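Local atomic coordinates of colicin-M immunity protein (Escherichia coli, PDB entry 4AEQ), a protein that protects cells carrying the plasmid that encodes colicin M against that same toxin. Residues Q40-T44 and E45-I49. Residues are numbered along the deposited sequence; the frame is centred on the assembly and turned at random.
Sequences QLLGT and EIPKI
T44 turns its side chain forward along the chain onto I46 and P47, in the short link between helix 17-42 and strand 48-51. Its CB lies 3.8 Å from N of I46 and does little but carry the two branches, which divide the work. With OG1 trans to the threonine's own N (chi1 -179°), the hydroxyl lies beside the carbonyl carbon and accepts a hydrogen bond from N of I46, OG1 to N 2.9 Å and nearly straight at 160°. A threonine oxygen bonded to the N-H two residues ahead makes this an ST turn. N of E45 is equally near but badly angled, and makes no bond to OG1. The other branch, CG2, lies over the face of the P47 ring, above N (3.5 Å) and CA (3.6 Å). L42, in the last turn of the helix, supplies the second apolar partner: its CD1 comes up to the CB-CG bond of P47, 3.7 Å from each atom, the two side chains crossing at about a right angle. Between L42 and T44, G43 takes a positive phi of 86° and ends the helical run.

A73 of strand 66-74 packs against L42 and P47, as does Y28 of the second subunit, so the apolar side of the turn faces both the sheet and the dimer partner. The side chain of E45 leaves its backbone away from 40-44, and its carboxylate comes near that of D36 in the second subunit; such closeness of like charges might favour protonation of one of them. Chemically, the turn joins two unlike elements: one nearly straight hydrogen bond from the N-H of I46 to the threonine hydroxyl, and apolar packing in which L42, at the helix end, and the T44 methyl both meet P47, just before strand 48-51.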
ATOM      1  N   GLN A  40       0.840  14.781  -9.424  1.00 25.40           N
ATOM      2  CA  GLN A  40       1.304  15.822 -10.341  1.00 28.90           C
ATOM      3  C   GLN A  40       0.671  15.676 -11.730  1.00 26.13           C
ATOM      4  O   GLN A  40       0.486  16.659 -12.441  1.00 27.07           O
ATOM      5  CB  GLN A  40       2.829  15.804 -10.443  1.00 37.41           C
ATOM      6  CG  GLN A  40       3.370  14.496 -10.988  1.00 50.30           C
ATOM      7  CD  GLN A  40       4.874  14.496 -11.130  1.00 61.27           C
ATOM      8  OE1 GLN A  40       5.567  15.298 -10.503  1.00 66.16           O
ATOM      9  NE2 GLN A  40       5.391  13.593 -11.955  1.00 63.72           N
ATOM     10  N   LEU A  41       0.331  14.446 -12.106  1.00 23.04           N
ATOM     11  CA  LEU A  41      -0.254  14.165 -13.419  1.00 24.92           C
ATOM     12  C   LEU A  41      -1.732  14.526 -13.502  1.00 22.79           C
ATOM     13  O   LEU A  41      -2.204  15.077 -14.502  1.00 25.96           O
ATOM     14  CB  LEU A  41      -0.111  12.683 -13.743  1.00 33.69           C
ATOM     15  CG  LEU A  41       1.274  12.115 -14.045  1.00 42.91           C
ATOM     16  CD1 LEU A  41       2.402  13.134 -13.833  1.00 42.69           C
ATOM     17  CD2 LEU A  41       1.487  10.849 -13.220  1.00 47.09           C
ATOM     18  N   LEU A  42      -2.471  14.188 -12.452  1.00 20.17           N
ATOM     19  CA  LEU A  42      -3.896  14.480 -12.429  1.00 18.88           C
ATOM     20  C   LEU A  42      -4.114  15.956 -12.131  1.00 19.37           C
ATOM     21  O   LEU A  42      -5.113  16.539 -12.542  1.00 23.46           O
ATOM     22  CB  LEU A  42      -4.609  13.612 -11.390  1.00 18.14           C
ATOM     23  CG  LEU A  42      -4.620  12.107 -11.667  1.00 23.15           C
ATOM     24  CD1 LEU A  42      -5.296  11.360 -10.530  1.00 22.27           C
ATOM     25  CD2 LEU A  42      -5.311  11.806 -12.991  1.00 27.21           C
ATOM     26  N   GLY A  43      -3.161  16.553 -11.423  1.00 17.38           N
ATOM     27  CA  GLY A  43      -3.238  17.955 -11.066  1.00 20.74           C
ATOM     28  C   GLY A  43      -4.019  18.183  -9.787  1.00 24.23           C
ATOM     29  O   GLY A  43      -4.351  19.319  -9.454  1.00 26.94           O
ATOM     30  N   THR A  44      -4.331  17.103  -9.080  1.00 22.03           N
ATOM     31  CA  THR A  44      -5.042  17.207  -7.815  1.00 22.61           C
ATOM     32  C   THR A  44      -4.757  16.012  -6.911  1.00 22.90           C
ATOM     33  O   THR A  44      -4.437  14.923  -7.393  1.00 21.36           O
ATOM     34  CB  THR A  44      -6.559  17.306  -8.045  1.00 25.49           C
ATOM     35  OG1 THR A  44      -7.234  17.422  -6.787  1.00 27.02           O
ATOM     36  CG2 THR A  44      -7.062  16.070  -8.779  1.00 21.62           C
ATOM     37  N   GLU A  45      -4.875  16.225  -5.604  1.00 22.95           N
ATOM     38  CA  GLU A  45      -4.809  15.139  -4.629  1.00 26.30           C
ATOM     39  C   GLU A  45      -6.149  14.424  -4.525  1.00 25.72           C
ATOM     40  O   GLU A  45      -6.230  13.301  -4.027  1.00 27.29           O
ATOM     41  CB  GLU A  45      -4.424  15.676  -3.247  1.00 34.10           C
ATOM     42  CG  GLU A  45      -2.936  15.670  -2.955  1.00 40.80           C
ATOM     43  CD  GLU A  45      -2.630  16.069  -1.524  1.00 46.07           C
ATOM     44  OE1 GLU A  45      -3.575  16.451  -0.799  1.00 48.13           O
ATOM     45  OE2 GLU A  45      -1.450  15.998  -1.123  1.00 47.04           O
ATOM     46  N   ILE A  46      -7.204  15.085  -4.990  1.00 23.24           N
ATOM     47  CA  ILE A  46      -8.554  14.557  -4.849  1.00 23.37           C
ATOM     48  C   ILE A  46      -9.274  14.466  -6.189  1.00 22.95           C
ATOM     49  O   ILE A  46     -10.231  15.200  -6.436  1.00 26.05           O
ATOM     50  CB  ILE A  46      -9.383  15.423  -3.888  1.00 28.68           C
ATOM     51  CG1 ILE A  46      -8.559  15.752  -2.640  1.00 30.84           C
ATOM     52  CG2 ILE A  46     -10.677  14.720  -3.521  1.00 29.77           C
ATOM     53  CD1 ILE A  46      -9.110  16.897  -1.825  1.00 36.74           C
ATOM     54  N   PRO A  47      -8.821  13.550  -7.060  1.00 20.64           N
ATOM     55  CA  PRO A  47      -9.451  13.368  -8.371  1.00 20.41           C
ATOM     56  C   PRO A  47     -10.865  12.828  -8.233  1.00 20.50           C
ATOM     57  O   PRO A  47     -11.206  12.258  -7.195  1.00 19.38           O
ATOM     58  CB  PRO A  47      -8.562  12.317  -9.037  1.00 20.45           C
ATOM     59  CG  PRO A  47      -7.934  11.580  -7.910  1.00 22.16           C
ATOM     60  CD  PRO A  47      -7.710  12.609  -6.844  1.00 21.88           C
ATOM     61  N   LYS A  48     -11.682  13.015  -9.262  1.00 23.40           N
ATOM     62  CA  LYS A  48     -13.006  12.412  -9.300  1.00 26.08           C
ATOM     63  C   LYS A  48     -12.840  10.959  -9.712  1.00 24.98           C
ATOM     64  O   LYS A  48     -12.046  10.660 -10.603  1.00 22.45           O
ATOM     65  CB  LYS A  48     -13.898  13.132 -10.310  1.00 32.26           C
ATOM     66  CG  LYS A  48     -14.117  14.619 -10.023  1.00 44.88           C
ATOM     67  CD  LYS A  48     -14.906  14.830  -8.738  1.00 49.76           C
ATOM     68  CE  LYS A  48     -15.163  16.305  -8.496  1.00 55.43           C
ATOM     69  NZ  LYS A  48     -15.892  16.947  -9.631  1.00 60.00           N
ATOM     70  N   ILE A  49     -13.583  10.060  -9.075  1.00 24.35           N
ATOM     71  CA  ILE A  49     -13.452   8.637  -9.368  1.00 24.34           C
ATOM     72  C   ILE A  49     -14.643   8.129 -10.173  1.00 26.48           C
ATOM     73  O   ILE A  49     -15.797   8.324  -9.788  1.00 26.50           O
ATOM     74  CB  ILE A  49     -13.319   7.788  -8.087  1.00 24.46           C
ATOM     75  CG1 ILE A  49     -12.183   8.298  -7.195  1.00 23.67           C
ATOM     76  CG2 ILE A  49     -13.095   6.327  -8.443  1.00 22.56           C
ATOM     77  CD1 ILE A  49     -10.822   8.251  -7.860  1.00 24.77           C
TER